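Local structure of AbyA5 (Verrucosispora maris, 4YWF) at residues A[240-244]-A[245-249]; A[263-267]-A[268-272]; A[274-277]-A[278-281]. The protein catalyses acetate elimination in spirotetronate biosynthesis, as an esterase-like lyase of the alpha/beta-hydrolase superfamily. The protein carries 4 engineered substitutions. All blocks are in the same frame, centred on the assembly; numbering follows the deposited sequence.

Contact 1: residues A[240-244]-A[245-249]; sequences GAPVA and AFFTD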
loop_
_atom_site.group_PDB
_atom_site.type_symbol
_atom_site.label_atom_id
_atom_site.label_comp_id
_atom_site.label_asym_id
_atom_site.label_seq_id
_atom_site.Cartn_x
_atom_site.Cartn_y
_atom_site.Cartn_z
ATOM N N GLY A 240 5.595 8.795 -2.109
ATOM C CA GLY A 240 4.378 9.615 -2.162
ATOM C C GLY A 240 3.538 9.690 -0.908
ATOM O O GLY A 240 2.311 9.860 -0.983
ATOM N N ALA A 241 4.156 9.538 0.257
ATOM C CA ALA A 241 3.406 9.518 1.493
ATOM C C ALA A 241 2.941 10.910 1.768
ATOM O O ALA A 241 3.725 11.867 1.624
ATOM C CB ALA A 241 4.246 8.984 2.688
ATOM N N PRO A 242 1.669 11.073 2.195
ATOM C CA PRO A 242 1.302 12.448 2.643
ATOM C C PRO A 242 1.887 12.793 4.043
ATOM O O PRO A 242 2.207 11.890 4.830
ATOM C CB PRO A 242 -0.251 12.388 2.691
ATOM C CG PRO A 242 -0.532 10.935 2.982
ATOM C CD PRO A 242 0.543 10.147 2.254
ATOM N N VAL A 243 2.035 14.071 4.398
ATOM C CA VAL A 243 2.718 14.426 5.663
ATOM C C VAL A 243 1.965 15.482 6.513
ATOM O O VAL A 243 1.490 15.162 7.599
ATOM C CB VAL A 243 4.120 14.931 5.409
ATOM C CG1 VAL A 243 4.775 15.240 6.739
ATOM C CG2 VAL A 243 4.907 13.905 4.572
ATOM N N ALA A 244 1.819 16.697 5.995
ATOM C CA ALA A 244 1.146 17.751 6.750
ATOM C C ALA A 244 0.228 18.584 5.922
ATOM O O ALA A 244 -0.975 18.766 6.258
ATOM C CB ALA A 244 2.210 18.668 7.430
ATOM N N ALA A 245 0.838 19.213 4.923
ATOM C CA ALA A 245 0.120 19.995 3.947
ATOM C C ALA A 245 -1.078 19.288 3.275
ATOM O O ALA A 245 -2.103 19.934 3.002
ATOM C CB ALA A 245 1.039 20.509 2.871
ATOM N N PHE A 246 -0.949 17.992 2.976
ATOM C CA PHE A 246 -2.094 17.264 2.458
ATOM C C PHE A 246 -3.355 17.443 3.382
ATOM O O PHE A 246 -4.470 17.540 2.916
ATOM C CB PHE A 246 -1.754 15.780 2.282
ATOM C CG PHE A 246 -2.876 14.986 1.720
ATOM C CD1 PHE A 246 -3.157 15.018 0.393
ATOM C CD2 PHE A 246 -3.715 14.276 2.563
ATOM C CE1 PHE A 246 -4.259 14.333 -0.128
ATOM C CE2 PHE A 246 -4.817 13.580 2.071
ATOM C CZ PHE A 246 -5.077 13.596 0.718
ATOM N N PHE A 247 -3.142 17.469 4.682
ATOM C CA PHE A 247 -4.194 17.389 5.632
ATOM C C PHE A 247 -4.708 18.790 5.976
ATOM O O PHE A 247 -5.777 18.909 6.493
ATOM C CB PHE A 247 -3.699 16.696 6.880
ATOM C CG PHE A 247 -3.290 15.284 6.656
ATOM C CD1 PHE A 247 -4.263 14.291 6.521
ATOM C CD2 PHE A 247 -1.930 14.919 6.587
ATOM C CE1 PHE A 247 -3.921 12.963 6.317
ATOM C CE2 PHE A 247 -1.600 13.595 6.362
ATOM C CZ PHE A 247 -2.582 12.631 6.191
ATOM N N THR A 248 -3.943 19.826 5.666
ATOM C CA THR A 248 -4.221 21.202 6.141
ATOM C C THR A 248 -4.316 22.242 5.045
ATOM O O THR A 248 -4.793 23.341 5.289
ATOM C CB THR A 248 -3.094 21.716 7.104
ATOM O OG1 THR A 248 -1.901 21.848 6.352
ATOM C CG2 THR A 248 -2.864 20.739 8.303
ATOM N N ASP A 249 -3.847 21.946 3.852
ATOM C CA ASP A 249 -3.833 22.985 2.791
ATOM C C ASP A 249 -5.112 22.900 2.018
ATOM O O ASP A 249 -5.277 22.010 1.185
ATOM C CB ASP A 249 -2.676 22.787 1.851
ATOM C CG ASP A 249 -2.650 23.792 0.733
ATOM O OD1 ASP A 249 -3.618 24.569 0.535
ATOM O OD2 ASP A 249 -1.645 23.799 0.018
#

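Contact 2: residues A[263-267]-A[268-272]; sequences TLARL and TQTTP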
loop_
_atom_site.group_PDB
_atom_site.type_symbol
_atom_site.label_atom_id
_atom_site.label_comp_id
_atom_site.label_asym_id
_atom_site.label_seq_id
_atom_site.Cartn_x
_atom_site.Cartn_y
_atom_site.Cartn_z
ATOM N N THR A 263 -12.692 7.903 -2.431
ATOM C CA THR A 263 -12.042 6.776 -1.721
ATOM C C THR A 263 -11.730 7.087 -0.285
ATOM O O THR A 263 -12.023 6.302 0.630
ATOM C CB THR A 263 -10.748 6.371 -2.443
ATOM O OG1 THR A 263 -11.092 6.029 -3.757
ATOM C CG2 THR A 263 -10.078 5.200 -1.797
ATOM N N LEU A 264 -11.116 8.246 -0.052
ATOM C CA LEU A 264 -10.767 8.597 1.339
ATOM C C LEU A 264 -11.986 8.657 2.221
ATOM O O LEU A 264 -11.971 8.220 3.372
ATOM C CB LEU A 264 -10.067 9.967 1.417
ATOM C CG LEU A 264 -8.542 10.088 1.496
ATOM C CD1 LEU A 264 -8.189 11.512 1.956
ATOM C CD2 LEU A 264 -7.876 9.081 2.445
ATOM N N ALA A 265 -13.038 9.272 1.696
ATOM C CA ALA A 265 -14.297 9.313 2.393
ATOM C C ALA A 265 -14.823 7.886 2.648
ATOM O O ALA A 265 -15.262 7.597 3.747
ATOM C CB ALA A 265 -15.291 10.144 1.617
ATOM N N ARG A 266 -14.725 6.974 1.672
ATOM C CA ARG A 266 -15.196 5.590 1.937
ATOM C C ARG A 266 -14.345 4.969 3.027
ATOM O O ARG A 266 -14.839 4.515 4.059
ATOM C CB ARG A 266 -15.130 4.681 0.697
ATOM C CG ARG A 266 -15.400 3.200 1.047
ATOM C CD ARG A 266 -16.805 2.955 1.656
ATOM N NE ARG A 266 -17.869 3.394 0.716
ATOM C CZ ARG A 266 -18.676 2.609 -0.020
ATOM N NH1 ARG A 266 -18.635 1.269 0.044
ATOM N NH2 ARG A 266 -19.546 3.199 -0.840
ATOM N N LEU A 267 -13.027 4.973 2.839
ATOM C CA LEU A 267 -12.195 4.327 3.869
ATOM C C LEU A 267 -12.370 4.873 5.272
ATOM O O LEU A 267 -12.368 4.114 6.229
ATOM C CB LEU A 267 -10.693 4.318 3.501
ATOM C CG LEU A 267 -10.283 3.911 2.109
ATOM C CD1 LEU A 267 -8.799 4.046 2.019
ATOM C CD2 LEU A 267 -10.728 2.501 1.678
ATOM N N THR A 268 -12.445 6.197 5.411
ATOM C CA THR A 268 -12.700 6.810 6.715
ATOM C C THR A 268 -14.152 6.721 7.164
ATOM O O THR A 268 -14.465 7.056 8.319
ATOM C CB THR A 268 -12.299 8.294 6.723
ATOM O OG1 THR A 268 -13.027 9.038 5.705
ATOM C CG2 THR A 268 -10.765 8.384 6.467
ATOM N N GLN A 269 -15.045 6.309 6.256
ATOM C CA GLN A 269 -16.458 6.226 6.545
ATOM C C GLN A 269 -17.003 7.616 6.887
ATOM O O GLN A 269 -17.672 7.808 7.870
ATOM C CB GLN A 269 -16.723 5.226 7.668
ATOM C CG GLN A 269 -16.442 3.805 7.178
ATOM C CD GLN A 269 -16.416 2.797 8.282
ATOM O OE1 GLN A 269 -17.135 2.924 9.260
ATOM N NE2 GLN A 269 -15.553 1.776 8.141
ATOM N N THR A 270 -16.710 8.572 6.017
ATOM C CA THR A 270 -17.212 9.929 6.143
ATOM C C THR A 270 -17.792 10.244 4.826
ATOM O O THR A 270 -18.105 9.326 4.135
ATOM C CB THR A 270 -16.106 10.904 6.563
ATOM O OG1 THR A 270 -15.026 10.877 5.632
ATOM C CG2 THR A 270 -15.646 10.551 7.918
ATOM N N THR A 271 -17.925 11.516 4.463
ATOM C CA THR A 271 -18.345 11.914 3.127
ATOM C C THR A 271 -17.297 12.877 2.545
ATOM O O THR A 271 -16.485 13.359 3.284
ATOM C CB THR A 271 -19.737 12.593 3.157
ATOM O OG1 THR A 271 -19.640 13.897 3.724
ATOM C CG2 THR A 271 -20.704 11.770 3.992
ATOM N N PRO A 272 -17.374 13.183 1.240
ATOM C CA PRO A 272 -16.537 14.130 0.513
ATOM C C PRO A 272 -16.486 15.580 1.074
ATOM O O PRO A 272 -15.421 16.200 1.071
ATOM C CB PRO A 272 -17.177 14.133 -0.895
ATOM C CG PRO A 272 -17.700 12.741 -1.036
ATOM C CD PRO A 272 -18.323 12.500 0.317
HETATM O O HOH W 1 -13.521 1.360 6.285
#

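Contact 3: residues A[274-277]-A[278-281]; sequences TVFD and HVRN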
loop_
_atom_site.group_PDB
_atom_site.type_symbol
_atom_site.label_atom_id
_atom_site.label_comp_id
_atom_site.label_asym_id
_atom_site.label_seq_id
_atom_site.Cartn_x
_atom_site.Cartn_y
_atom_site.Cartn_z
ATOM N N THR A 274 -17.069 16.295 4.248
ATOM C CA THR A 274 -16.537 16.238 5.597
ATOM C C THR A 274 -15.117 15.580 5.693
ATOM O O THR A 274 -14.490 15.687 6.730
ATOM C CB THR A 274 -17.515 15.500 6.539
ATOM O OG1 THR A 274 -17.742 14.173 6.055
ATOM C CG2 THR A 274 -18.868 16.239 6.631
ATOM N N VAL A 275 -14.625 14.926 4.648
ATOM C CA VAL A 275 -13.450 14.062 4.840
ATOM C C VAL A 275 -12.190 14.846 5.221
ATOM O O VAL A 275 -11.545 14.525 6.195
ATOM C CB VAL A 275 -13.201 13.079 3.661
ATOM C CG1 VAL A 275 -12.947 13.795 2.362
ATOM C CG2 VAL A 275 -12.047 12.109 4.005
ATOM N N PHE A 276 -11.895 15.931 4.537
ATOM C CA PHE A 276 -10.716 16.742 4.874
ATOM C C PHE A 276 -10.743 17.369 6.254
ATOM O O PHE A 276 -9.723 17.370 6.942
ATOM C CB PHE A 276 -10.477 17.762 3.811
ATOM C CG PHE A 276 -9.979 17.157 2.549
ATOM C CD1 PHE A 276 -8.793 16.380 2.554
ATOM C CD2 PHE A 276 -10.639 17.331 1.373
ATOM C CE1 PHE A 276 -8.324 15.786 1.401
ATOM C CE2 PHE A 276 -10.172 16.767 0.228
ATOM C CZ PHE A 276 -9.022 15.990 0.230
ATOM N N ASP A 277 -11.928 17.812 6.695
ATOM C CA ASP A 277 -12.102 18.278 8.035
ATOM C C ASP A 277 -11.842 17.142 8.940
ATOM O O ASP A 277 -11.195 17.281 10.004
ATOM C CB ASP A 277 -13.532 18.771 8.311
ATOM C CG ASP A 277 -13.761 20.170 7.865
ATOM O OD1 ASP A 277 -12.779 20.899 7.511
ATOM O OD2 ASP A 277 -14.942 20.543 7.853
ATOM N N HIS A 278 -12.334 15.983 8.525
ATOM C CA HIS A 278 -12.160 14.802 9.343
ATOM C C HIS A 278 -10.663 14.478 9.603
ATOM O O HIS A 278 -10.321 14.028 10.684
ATOM C CB HIS A 278 -12.933 13.614 8.739
ATOM C CG HIS A 278 -12.909 12.389 9.596
ATOM N ND1 HIS A 278 -13.524 12.320 10.823
ATOM C CD2 HIS A 278 -12.325 11.186 9.409
ATOM C CE1 HIS A 278 -13.319 11.137 11.363
ATOM N NE2 HIS A 278 -12.595 10.425 10.520
ATOM N N VAL A 279 -9.797 14.718 8.635
ATOM C CA VAL A 279 -8.384 14.255 8.746
ATOM C C VAL A 279 -7.462 15.436 9.086
ATOM O O VAL A 279 -6.229 15.295 9.080
ATOM C CB VAL A 279 -7.901 13.548 7.462
ATOM C CG1 VAL A 279 -8.742 12.306 7.203
ATOM C CG2 VAL A 279 -7.974 14.464 6.229
ATOM N N ARG A 280 -8.073 16.586 9.409
ATOM C CA ARG A 280 -7.289 17.807 9.641
ATOM C C ARG A 280 -6.220 17.598 10.720
ATOM O O ARG A 280 -5.062 17.884 10.466
ATOM C CB ARG A 280 -8.167 19.037 9.883
ATOM C CG ARG A 280 -8.998 19.051 11.177
ATOM C CD ARG A 280 -10.056 20.170 11.131
ATOM N NE ARG A 280 -10.652 20.447 12.437
ATOM C CZ ARG A 280 -11.634 19.740 13.000
ATOM N NH1 ARG A 280 -12.155 18.682 12.379
ATOM N NH2 ARG A 280 -12.093 20.087 14.205
ATOM N N ASN A 281 -6.531 16.992 11.843
ATOM C CA ASN A 281 -5.518 16.855 12.873
ATOM C C ASN A 281 -4.609 15.631 12.706
ATOM O O ASN A 281 -3.927 15.241 13.631
ATOM C CB ASN A 281 -6.154 16.931 14.267
ATOM C CG ASN A 281 -6.945 18.246 14.468
ATOM O OD1 ASN A 281 -6.447 19.351 14.185
ATOM N ND2 ASN A 281 -8.163 18.132 14.956
#

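Contact 1: residues A[240-244]-A[245-249]
Phe246 meets Pro242 just after Ala245 has opened a weakly bonded helical turn, in which Ala245 O collects Thr248 N and Asp249 N. Phe246 CB sits 3.7 Å from Pro242 CB, and because CG lies anti to the backbone N (chi1 -178°) the ring is carried past that proline, with CD2 directed over the centre of the Phe247 ring, 3.9 Å above its plane. Phe247 meets the preceding loop in two ways, by a hydrogen bond and by its ring edge. Its N donates to Ala244 O at 3.0 Å, while CD2 lies near Val243 O, 3.6 Å away; Pro242 CB approaches the same ring obliquely. Thr248 OG1 donates to Ala244 O over 3.2 Å. The two donors reach that oxygen from opposite faces of the carbonyl plane, both well out of it. Asp249 caps the following helix by accepting from Trp252 N. The bend starts the helical segment inserted after strand 233-239, probably the usual lid position of alpha/beta hydrolases. Its chemistry implies a bend held by Ala244 O on one side and on the other by the Asp311 carboxylate, which takes the N-H groups of Val243, Ala244 and Phe246, with Pro242, Phe246 and Phe247 packed beside it.

Contact 2: residues A[263-267]-A[268-272]
Ala265 and Thr268 lose the most surface to this contact, and both meet their partners at the carboxyl end of helix 258-268. Ala265 acts through two atoms. Its CB lies against the returning chain, 3.5 Å from Thr271 C and 4.1 Å from Pro272 CD, while its O accepts Thr270 N at 2.9 Å with an N-H...O angle of 167°. Gln269 N adds a second backward bond, 2.8 Å to Arg266 O, arriving from above that carbonyl plane. With Gln269 at positive phi (62°), these two bonds make a Schellman motif, which ends the helix and turns the chain back along its last turn. Thr268 works from within the motif. A chi1 of 59° places OG1 between its backbone N and carbonyl carbon, from where it donates to Leu264 O over 2.7 Å; Thr268 N reaches the same oxygen at 2.9 Å from the opposite face of the carbonyl plane. OG1 also accepts from Thr270 OG1 at 2.7 Å, giving a relay from one hydroxyl through the next to the helix backbone. A valine in its place would probably leave the Thr270 hydroxyl without this acceptor and Leu264 O without its second donor. Beyond the turn, a water bridges Leu267 O and Gln269 NE2, and Val275 of helix 275-278 packs on Leu264, Thr268 and Thr270.

Contact 3: residues A[274-277]-A[278-281]
Thr274 O takes His278 N at 2.8 Å, nearly straight on to the carbonyl, and this bond closes the first turn of the short helix 275-278, whose unwinding end makes up the contact. The turn belongs to the helical excursion between strands 233-239 and 296-301 of the alpha/beta-hydrolase fold. The hydroxyl of Thr274 is turned back to that of Thr271, to which it is hydrogen-bonded. Val275 contributes its carbonyl: Val279 N makes a weak bond to Val275 O, and His278 CB crowds the same oxygen at 3.0 Å. The Val275 side chain points away from 278-281 and touches Val261 of helix 258-268, and the His278 side chain touches Thr268 of the same helix. Phe276 O gives Val279 N a better acceptor at 3.1 Å, although the donor stands far above the carbonyl plane, as expected where helical geometry is being lost. Phe276 CD1 and Val279 CG2 meet at 4.2 Å, the methyl coming obliquely to the ring, while Lys250 and Gln253 of helix 250-255 also touch the Phe276 side chain. Asp277 serves Arg280 twice through its backbone oxygen. With CG between the backbone N and the carbonyl carbon (chi1 67°), the arginine chain folds back over this oxygen before running extended to NE. Asp277 OD1 stays 5.4 Å from Arg280 NE, so the carboxylate makes no salt bridge with this arginine, and its long, weak ion pair is with Lys250. Arg280 N approaches Asp277 O from one face of the carbonyl plane at 3.3 Å; from the opposite face Arg280 NH1 donates to it over 2.9 Å, the oxygen lying 9° out of the guanidinium plane.

Overall arrangement
From the N terminus the chain leaves strand 233-239 and reaches contact 1, which closes the bend into helix 245-248; contact 2 then caps helix 258-268, and contact 3 closes the turn of helix 275-278 before the chain returns to strand 296-301. The three follow in series, none nested in or crossing another, yet they meet in space. Contacts 2 and 3, centres about 10 Å apart, join helix 275-278 to the end of helix 258-268. Contact 1 reaches contact 3 through Phe247 on Val279 and Phe246 on Phe276, and contact 2 through Phe246 on Leu264. Together they tie successive helices of the excursion to one another.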